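Local coordinates for protein L-methionine gamma-lyase (Fusobacterium nucleatum subsp. nucleatum, PDB 6LXU) that belongs to the pyridoxal-phosphate-dependent enzymes of Cys/Met metabolism and carries its cofactor covalently attached to the chain in a four-chain assembly, at residues A[238-241]-A[245-248]; A[218-223]-A[250-255]; A[156-159]-A[165-168]. One frame throughout, in Å; residues are numbered along the deposited sequence.

Contact 1: residues A[238-241]-A[245-248]; sequences VGLK and GAVL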
ATOM      1  N   VAL A 238     -17.007 -21.178   8.906  1.00  7.88           N
ATOM      2  CA  VAL A 238     -17.197 -21.320  10.347  1.00  8.33           C
ATOM      3  C   VAL A 238     -16.010 -20.707  11.083  1.00  8.04           C
ATOM      4  O   VAL A 238     -16.147 -19.657  11.748  1.00  8.02           O
ATOM      5  CB  VAL A 238     -17.438 -22.790  10.761  1.00  9.07           C
ATOM      6  CG1 VAL A 238     -17.606 -22.895  12.271  1.00  9.64           C
ATOM      7  CG2 VAL A 238     -18.662 -23.357  10.039  1.00  9.54           C
ATOM      8  N   GLY A 239     -14.848 -21.329  10.952  1.00  7.97           N
ATOM      9  CA  GLY A 239     -13.661 -20.903  11.689  1.00  8.08           C
ATOM     10  C   GLY A 239     -13.270 -19.467  11.413  1.00  7.85           C
ATOM     11  O   GLY A 239     -13.195 -18.641  12.335  1.00  8.06           O
ATOM     12  N   LEU A 240     -13.038 -19.152  10.155  1.00  7.26           N
ATOM     13  CA  LEU A 240     -12.638 -17.799   9.767  1.00  7.23           C
ATOM     14  C   LEU A 240     -13.785 -16.806   9.912  1.00  7.01           C
ATOM     15  O   LEU A 240     -13.624 -15.733  10.509  1.00  6.98           O
ATOM     16  CB  LEU A 240     -12.103 -17.803   8.336  1.00  7.64           C
ATOM     17  CG  LEU A 240     -11.804 -16.443   7.692  1.00  7.90           C
ATOM     18  CD1 LEU A 240     -10.777 -15.626   8.465  1.00  7.99           C
ATOM     19  CD2 LEU A 240     -11.324 -16.649   6.263  1.00  8.41           C
ATOM     20  N   LYS A 241     -14.959 -17.149   9.390  1.00  6.98           N
ATOM     21  CA  LYS A 241     -16.060 -16.196   9.333  0.60  7.12           C
ATOM     22  C   LYS A 241     -16.480 -15.708  10.720  1.00  6.95           C
ATOM     23  O   LYS A 241     -16.725 -14.510  10.916  1.00  7.07           O
ATOM     24  CB  LYS A 241     -17.288 -16.809   8.630  0.60  7.49           C
ATOM     25  CG  LYS A 241     -18.391 -15.798   8.354  0.60  7.86           C
ATOM     26  CD  LYS A 241     -19.560 -16.399   7.586  0.60  8.22           C
ATOM     27  CE  LYS A 241     -20.526 -17.169   8.471  0.60  8.55           C
ATOM     28  NZ  LYS A 241     -21.482 -16.256   9.150  0.60  9.15           N
ATOM     29  N   GLY A 245     -12.266 -14.547  12.813  1.00  5.05           N
ATOM     30  CA  GLY A 245     -12.226 -13.307  12.067  1.00  4.89           C
ATOM     31  C   GLY A 245     -10.827 -12.891  11.633  1.00  4.73           C
ATOM     32  O   GLY A 245     -10.567 -11.701  11.478  1.00  4.85           O
ATOM     33  N   ALA A 246      -9.932 -13.851  11.409  1.00  4.74           N
ATOM     34  CA  ALA A 246      -8.545 -13.541  11.047  1.00  4.84           C
ATOM     35  C   ALA A 246      -8.435 -13.274   9.539  1.00  4.85           C
ATOM     36  O   ALA A 246      -7.822 -14.036   8.794  1.00  4.91           O
ATOM     37  CB  ALA A 246      -7.639 -14.667  11.487  1.00  5.07           C
ATOM     38  N   VAL A 247      -9.008 -12.146   9.121  1.00  4.82           N
ATOM     39  CA  VAL A 247      -9.152 -11.808   7.713  1.00  4.85           C
ATOM     40  C   VAL A 247      -7.907 -11.127   7.192  1.00  4.73           C
ATOM     41  O   VAL A 247      -7.516 -10.065   7.677  1.00  5.03           O
ATOM     42  CB  VAL A 247     -10.364 -10.887   7.492  1.00  4.90           C
ATOM     43  CG1 VAL A 247     -10.516 -10.511   6.029  1.00  4.99           C
ATOM     44  CG2 VAL A 247     -11.643 -11.560   7.980  1.00  5.10           C
ATOM     45  N   LEU A 248      -7.287 -11.731   6.172  1.00  4.63           N
ATOM     46  CA  LEU A 248      -6.093 -11.172   5.544  1.00  4.75           C
ATOM     47  C   LEU A 248      -6.437  -9.882   4.792  1.00  4.57           C
ATOM     48  O   LEU A 248      -7.392  -9.808   4.025  1.00  4.81           O
ATOM     49  CB  LEU A 248      -5.490 -12.192   4.588  1.00  4.82           C
ATOM     50  CG  LEU A 248      -4.152 -11.806   3.970  1.00  4.97           C
ATOM     51  CD1 LEU A 248      -3.070 -11.616   5.024  1.00  5.08           C
ATOM     52  CD2 LEU A 248      -3.732 -12.885   2.987  1.00  5.14           C
TER
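G245 O, in the turn whose residue G245 bonds back to L240, is gripped by S88 OG of the second subunit, more weakly by S87 OG of that subunit, and weakly by V247 N. This is a helix terminus, at the C-terminal end of helix 229-244. G245 is the first residue to leave the helical conformation, and its phi is positive (56°). The backbone N of G245 lies 2.9 Å from L240 O, but the bond is weak, with an angle of only 130° at the hydrogen. The CA of G245 also approaches L240 O, at 3.2 Å, as a CA-H...O contact. The chain then turns tightly at A246 in an inverse gamma turn, closed by the weak bond from V247 N to G245 O. A246 bonds through its backbone to S87 of its own chain and packs on M86 of strand 82-86, at the edge of the sheet within this chain. L240 CD1 packs against the A246-V247 peptide, placed there by chi1 (172°) and chi2 together. L240 CD1 ends 3.4 Å from A246 O, and its nearest side-chain neighbour is V247 CG2 at 4.2 Å.

Contact 2: residues A[218-223]-A[250-255]; sequences GDVIAG and PQEAYY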
ATOM      1  N   GLY A 218       9.579 -10.609   5.100  1.00  4.81           N
ATOM      2  CA  GLY A 218       9.626 -10.038   6.457  1.00  5.06           C
ATOM      3  C   GLY A 218       8.747  -8.826   6.661  1.00  5.02           C
ATOM      4  O   GLY A 218       9.048  -7.986   7.510  1.00  5.11           O
ATOM      5  N   ASP A 219       7.648  -8.733   5.906  1.00  4.86           N
ATOM      6  CA  ASP A 219       6.814  -7.544   5.902  1.00  4.82           C
ATOM      7  C   ASP A 219       5.322  -7.839   6.029  1.00  4.93           C
ATOM      8  O   ASP A 219       4.498  -6.912   5.992  1.00  5.34           O
ATOM      9  CB  ASP A 219       7.155  -6.619   4.733  1.00  4.85           C
ATOM     10  CG  ASP A 219       7.051  -7.256   3.362  1.00  4.80           C
ATOM     11  OD1 ASP A 219       6.565  -8.412   3.256  1.00  5.08           O
ATOM     12  OD2 ASP A 219       7.481  -6.586   2.388  1.00  5.21           O
ATOM     13  N   VAL A 220       4.967  -9.117   6.225  1.00  4.92           N
ATOM     14  CA  VAL A 220       3.570  -9.540   6.309  1.00  5.14           C
ATOM     15  C   VAL A 220       3.442 -10.575   7.419  1.00  5.10           C
ATOM     16  O   VAL A 220       4.291 -11.465   7.551  1.00  5.71           O
ATOM     17  CB  VAL A 220       3.136 -10.192   4.968  1.00  5.57           C
ATOM     18  CG1 VAL A 220       1.775 -10.841   5.060  1.00  6.15           C
ATOM     19  CG2 VAL A 220       3.132  -9.193   3.826  1.00  5.64           C
ATOM     20  N   ILE A 221       2.357 -10.482   8.180  1.00  4.76           N
ATOM     21  CA  ILE A 221       1.905 -11.548   9.066  1.00  4.59           C
ATOM     22  C   ILE A 221       0.711 -12.199   8.353  1.00  4.37           C
ATOM     23  O   ILE A 221      -0.249 -11.507   7.985  1.00  4.61           O
ATOM     24  CB  ILE A 221       1.483 -11.000  10.435  1.00  4.64           C
ATOM     25  CG1 ILE A 221       2.616 -10.234  11.144  1.00  4.82           C
ATOM     26  CG2 ILE A 221       0.961 -12.122  11.320  1.00  4.71           C
ATOM     27  CD1 ILE A 221       3.814 -11.049  11.582  1.00  5.05           C
ATOM     28  N   ALA A 222       0.777 -13.515   8.110  1.00  4.25           N
ATOM     29  CA  ALA A 222      -0.276 -14.196   7.351  1.00  4.28           C
ATOM     30  C   ALA A 222      -0.190 -15.696   7.523  1.00  4.29           C
ATOM     31  O   ALA A 222       0.874 -16.244   7.808  1.00  4.25           O
ATOM     32  CB  ALA A 222      -0.161 -13.843   5.876  1.00  4.36           C
ATOM     33  N   GLY A 223      -1.330 -16.348   7.329  1.00  4.37           N
ATOM     34  CA  GLY A 223      -1.435 -17.798   7.400  1.00  4.50           C
ATOM     35  C   GLY A 223      -2.164 -18.341   6.196  1.00  4.64           C
ATOM     36  O   GLY A 223      -2.936 -17.640   5.545  1.00  4.77           O
ATOM     37  N   PRO A 250      -6.215  -7.243   1.843  1.00  5.14           N
ATOM     38  CA  PRO A 250      -5.865  -7.401   0.431  1.00  5.33           C
ATOM     39  C   PRO A 250      -4.445  -6.935   0.094  1.00  5.05           C
ATOM     40  O   PRO A 250      -3.772  -7.582  -0.713  1.00  5.10           O
ATOM     41  CB  PRO A 250      -6.969  -6.631  -0.284  1.00  5.50           C
ATOM     42  CG  PRO A 250      -8.157  -6.809   0.605  1.00  5.53           C
ATOM     43  CD  PRO A 250      -7.583  -6.704   1.998  1.00  5.32           C
ATOM     44  N   GLN A 251      -3.973  -5.877   0.732  1.00  5.11           N
ATOM     45  CA  GLN A 251      -2.585  -5.437   0.509  1.00  5.26           C
ATOM     46  C   GLN A 251      -1.606  -6.544   0.858  1.00  4.89           C
ATOM     47  O   GLN A 251      -0.656  -6.819   0.113  1.00  4.74           O
ATOM     48  CB  GLN A 251      -2.257  -4.192   1.327  1.00  5.79           C
ATOM     49  CG  GLN A 251      -0.822  -3.726   1.133  1.00  6.28           C
ATOM     50  CD  GLN A 251      -0.551  -3.291  -0.286  1.00  6.92           C
ATOM     51  OE1 GLN A 251      -1.325  -2.497  -0.846  1.00  8.35           O
ATOM     52  NE2 GLN A 251       0.540  -3.778  -0.885  1.00  7.26           N
ATOM     53  N   GLU A 252      -1.818  -7.179   2.008  1.00  4.72           N
ATOM     54  CA  GLU A 252      -0.947  -8.269   2.421  1.00  4.74           C
ATOM     55  C   GLU A 252      -1.077  -9.478   1.503  1.00  4.53           C
ATOM     56  O   GLU A 252      -0.075 -10.116   1.194  1.00  4.42           O
ATOM     57  CB  GLU A 252      -1.152  -8.637   3.891  1.00  4.95           C
ATOM     58  CG  GLU A 252      -0.528  -7.638   4.853  1.00  5.28           C
ATOM     59  CD  GLU A 252      -1.333  -6.366   5.077  1.00  5.37           C
ATOM     60  OE1 GLU A 252      -2.576  -6.399   4.890  1.00  5.53           O
ATOM     61  OE2 GLU A 252      -0.755  -5.327   5.492  1.00  6.36           O
ATOM     62  N   ALA A 253      -2.292  -9.780   1.044  1.00  4.41           N
ATOM     63  CA  ALA A 253      -2.447 -10.839   0.049  1.00  4.48           C
ATOM     64  C   ALA A 253      -1.593 -10.551  -1.191  1.00  4.45           C
ATOM     65  O   ALA A 253      -0.919 -11.452  -1.699  1.00  4.56           O
ATOM     66  CB  ALA A 253      -3.910 -11.030  -0.313  1.00  4.54           C
ATOM     67  N   TYR A 254      -1.622  -9.303  -1.658  1.00  4.37           N
ATOM     68  CA  TYR A 254      -0.808  -8.905  -2.802  1.00  4.52           C
ATOM     69  C   TYR A 254       0.688  -9.073  -2.495  1.00  4.43           C
ATOM     70  O   TYR A 254       1.434  -9.625  -3.321  1.00  4.52           O
ATOM     71  CB  TYR A 254      -1.132  -7.464  -3.271  1.00  4.65           C
ATOM     72  CG  TYR A 254      -0.296  -7.150  -4.468  1.00  4.88           C
ATOM     73  CD1 TYR A 254      -0.609  -7.688  -5.707  1.00  5.08           C
ATOM     74  CD2 TYR A 254       0.893  -6.426  -4.346  1.00  5.01           C
ATOM     75  CE1 TYR A 254       0.225  -7.514  -6.790  1.00  5.37           C
ATOM     76  CE2 TYR A 254       1.724  -6.235  -5.434  1.00  5.27           C
ATOM     77  CZ  TYR A 254       1.399  -6.809  -6.654  1.00  5.17           C
ATOM     78  OH  TYR A 254       2.232  -6.723  -7.757  1.00  5.76           O
ATOM     79  N   TYR A 255       1.133  -8.608  -1.331  1.00  4.33           N
ATOM     80  CA  TYR A 255       2.538  -8.784  -0.967  1.00  4.46           C
ATOM     81  C   TYR A 255       2.960 -10.249  -1.025  1.00  4.36           C
ATOM     82  O   TYR A 255       4.070 -10.560  -1.453  1.00  4.31           O
ATOM     83  CB  TYR A 255       2.821  -8.227   0.427  1.00  4.59           C
ATOM     84  CG  TYR A 255       3.022  -6.729   0.562  1.00  4.72           C
ATOM     85  CD1 TYR A 255       3.955  -6.038  -0.211  1.00  5.09           C
ATOM     86  CD2 TYR A 255       2.381  -6.025   1.579  1.00  4.84           C
ATOM     87  CE1 TYR A 255       4.186  -4.689  -0.001  1.00  5.28           C
ATOM     88  CE2 TYR A 255       2.616  -4.668   1.777  1.00  5.11           C
ATOM     89  CZ  TYR A 255       3.526  -4.009   0.980  1.00  5.23           C
ATOM     90  OH  TYR A 255       3.778  -2.657   1.144  1.00  5.54           O
TER
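V220 packs against E252 and Y255, two residues one turn apart on helix 250-260. This is a loop-on-helix packing in the large pyridoxal-phosphate-binding part of the fold, and no hydrogen bond joins the two segments. The tight part is apolar. V220 CG2 presses on Y255 CB at 3.5 Å and also lies near the CG and CD2 side of the ring. The other branch, V220 CG1, meets E252 CB at 3.8 Å. CG1 is anti to the backbone N (chi1 171°), which turns CG1 to E252 and CG2 mainly to Y255. The loose part is at D219, whose OD2 stays 4.4 Å from Y255 CD1. It is not a solvent side, because other subunits fill it. D219 OD2 takes a hydrogen bond from Y254 OH and forms a salt bridge with R258 NE, both of the third subunit, while N215 binds OD1. Q251 NE2 lies 3.4 Å above one face of the Y255 ring, offset toward the rim, and Y255 OH bonds to Q251 of the third subunit. E252 OE2 is held by Q34 of the second subunit, and OE1 lies close to OE1 of that subunit's E252. Two buried carboxylates so close suggest that they may share a proton. The contact therefore joins an apolar seam within the chain to D219 OD2, E252 OE2 and Y255 OH, which bond across subunit interfaces.

Contact 3: residues A[156-159]-A[165-168]; sequences LETP and KIVD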
ATOM      1  N   LEU A 156       0.763 -32.338  13.809  1.00  7.59           N
ATOM      2  CA  LEU A 156       2.188 -32.623  13.649  1.00  7.66           C
ATOM      3  C   LEU A 156       2.941 -31.440  13.068  1.00  7.69           C
ATOM      4  O   LEU A 156       2.366 -30.599  12.364  1.00  7.63           O
ATOM      5  CB  LEU A 156       2.396 -33.827  12.723  1.00  7.74           C
ATOM      6  CG  LEU A 156       1.613 -35.089  13.099  1.00  7.99           C
ATOM      7  CD1 LEU A 156       1.681 -36.110  11.983  1.00  8.16           C
ATOM      8  CD2 LEU A 156       2.113 -35.676  14.404  1.00  8.22           C
ATOM      9  N   GLU A 157       4.241 -31.418  13.301  1.00  7.94           N
ATOM     10  CA  GLU A 157       5.102 -30.339  12.821  1.00  8.42           C
ATOM     11  C   GLU A 157       6.480 -30.918  12.572  1.00  8.20           C
ATOM     12  O   GLU A 157       7.047 -31.509  13.478  1.00  9.79           O
ATOM     13  CB  GLU A 157       5.131 -29.247  13.891  1.00  9.35           C
ATOM     14  CG  GLU A 157       5.758 -27.941  13.483  1.00 10.20           C
ATOM     15  CD  GLU A 157       5.715 -26.903  14.590  1.00 10.62           C
ATOM     16  OE1 GLU A 157       4.731 -26.833  15.407  1.00 11.57           O
ATOM     17  OE2 GLU A 157       6.687 -26.127  14.644  1.00 12.05           O
ATOM     18  N   THR A 158       7.025 -30.785  11.359  1.00  7.49           N
ATOM     19  CA  THR A 158       8.340 -31.339  11.039  1.00  7.17           C
ATOM     20  C   THR A 158       8.941 -30.601   9.850  1.00  6.89           C
ATOM     21  O   THR A 158       8.251 -30.408   8.862  1.00  6.59           O
ATOM     22  CB  THR A 158       8.300 -32.868  10.757  1.00  7.34           C
ATOM     23  OG1 THR A 158       9.618 -33.346  10.472  1.00  7.19           O
ATOM     24  CG2 THR A 158       7.346 -33.246   9.642  1.00  7.53           C
ATOM     25  N   PRO A 159      10.210 -30.200   9.915  1.00  6.92           N
ATOM     26  CA  PRO A 159      11.049 -30.149  11.112  1.00  7.51           C
ATOM     27  C   PRO A 159      10.472 -29.208  12.155  1.00  8.12           C
ATOM     28  O   PRO A 159       9.740 -28.284  11.795  1.00  8.67           O
ATOM     29  CB  PRO A 159      12.391 -29.613  10.580  1.00  7.36           C
ATOM     30  CG  PRO A 159      12.344 -29.808   9.103  1.00  7.19           C
ATOM     31  CD  PRO A 159      10.900 -29.641   8.746  1.00  6.99           C
ATOM     32  N   LYS A 165      13.604 -31.388  15.069  1.00  8.49           N
ATOM     33  CA  LYS A 165      13.066 -32.735  15.175  1.00  8.93           C
ATOM     34  C   LYS A 165      12.302 -33.121  13.924  1.00  8.44           C
ATOM     35  O   LYS A 165      11.487 -32.345  13.413  1.00  8.17           O
ATOM     36  CB  LYS A 165      12.139 -32.809  16.383  1.00  9.98           C
ATOM     37  CG  LYS A 165      11.531 -34.175  16.668  1.00 11.15           C
ATOM     38  CD  LYS A 165      10.616 -34.098  17.888  1.00 12.30           C
ATOM     39  CE  LYS A 165      10.024 -35.433  18.251  1.00 13.21           C
ATOM     40  NZ  LYS A 165       9.349 -35.356  19.570  1.00 13.54           N
ATOM     41  N   ILE A 166      12.544 -34.351  13.475  1.00  8.43           N
ATOM     42  CA  ILE A 166      11.897 -34.917  12.305  1.00  8.57           C
ATOM     43  C   ILE A 166      10.931 -36.017  12.751  1.00  8.43           C
ATOM     44  O   ILE A 166      11.278 -36.858  13.599  1.00  9.04           O
ATOM     45  CB  ILE A 166      12.949 -35.536  11.352  1.00  9.02           C
ATOM     46  CG1 ILE A 166      13.963 -34.493  10.855  1.00  9.19           C
ATOM     47  CG2 ILE A 166      12.285 -36.241  10.176  1.00  9.34           C
ATOM     48  CD1 ILE A 166      13.346 -33.343  10.071  1.00  9.31           C
ATOM     49  N   VAL A 167       9.727 -36.007  12.202  1.00  8.21           N
ATOM     50  CA  VAL A 167       8.757 -37.089  12.439  1.00  8.35           C
ATOM     51  C   VAL A 167       8.201 -37.534  11.097  1.00  7.96           C
ATOM     52  O   VAL A 167       8.193 -36.775  10.125  1.00  7.92           O
ATOM     53  CB  VAL A 167       7.647 -36.710  13.447  1.00  8.71           C
ATOM     54  CG1 VAL A 167       8.260 -36.170  14.738  1.00  9.11           C
ATOM     55  CG2 VAL A 167       6.659 -35.720  12.868  1.00  8.82           C
ATOM     56  N   ASP A 168       7.758 -38.795  11.048  1.00  7.92           N
ATOM     57  CA  ASP A 168       7.403 -39.457   9.794  1.00  7.92           C
ATOM     58  C   ASP A 168       5.937 -39.221   9.482  1.00  7.70           C
ATOM     59  O   ASP A 168       5.057 -39.872  10.058  1.00  7.73           O
ATOM     60  CB  ASP A 168       7.702 -40.954   9.914  1.00  8.30           C
ATOM     61  CG  ASP A 168       7.624 -41.695   8.590  1.00  8.57           C
ATOM     62  OD1 ASP A 168       6.728 -41.396   7.787  1.00  8.47           O
ATOM     63  OD2 ASP A 168       8.461 -42.609   8.386  1.00  9.97           O
TER
HETATM   64  O   HOH W   1       9.049 -32.794  14.593  1.00 23.12           O
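T158 in 156-159 reaches into the loop that leads to helix 169-176 and meets V167 and I166. The segments form part of a beta-alpha-beta crossover in the central sheet, since strand 183-187 follows in parallel. The CB of T158 lies 3.7 Å from V167 N, with V167 CG2 a little farther. From CB the side chain forks. The methyl CG2 lies 3.7 Å from V167 O and also nears V167 CG2. The hydroxyl is anti to the backbone N (chi1 -179°) and faces the I166-V167 backbone. There OG1 accepts the N-H of V167 at 3.2 Å, an almost straight bond with 160° at the hydrogen. I166 CA lies close beside the same OG1, as does I166 CD1. The isoleucine runs alongside P159, and its CD1 touches P159 CG at 3.8 Å. A cis peptide precedes P159, and P159 CA approaches K165 O at 3.2 Å as a CA-H...O contact. A water lies 2.6 Å from E157 O and 2.7 Å from K165 O and bridges the two carbonyls, though other acceptors compete for its protons. Beyond the pair, K165 NZ forms salt bridges with D136 and D110, and D168 caps helix 169-176 through A171 N. No backbone-to-backbone hydrogen bond links the segments; the T158 hydroxyl and a water supply the polar links.

Overall arrangement
Contacts 1 and 2 are neighbours, with centres 15 Å apart. They meet through L248, whose CD1 lies 3.8 Å from A222 CB and whose CD2 lies 3.8 Å from A253 CB. Helices 229-244 and 250-260 follow each other in the chain, and both contacts touch the second subunit. Contact 3 stands apart, across the centre of the chain, and no other subunit touches it. Its centre is 27 Å from that of contact 1 and 26 Å from that of contact 2. The cofactor is carried on K212, a few residues before 218-223. Segment 218-223 belongs to the loop that carries K212, and A222 N bonds to OG1 of T211, the residue before K212.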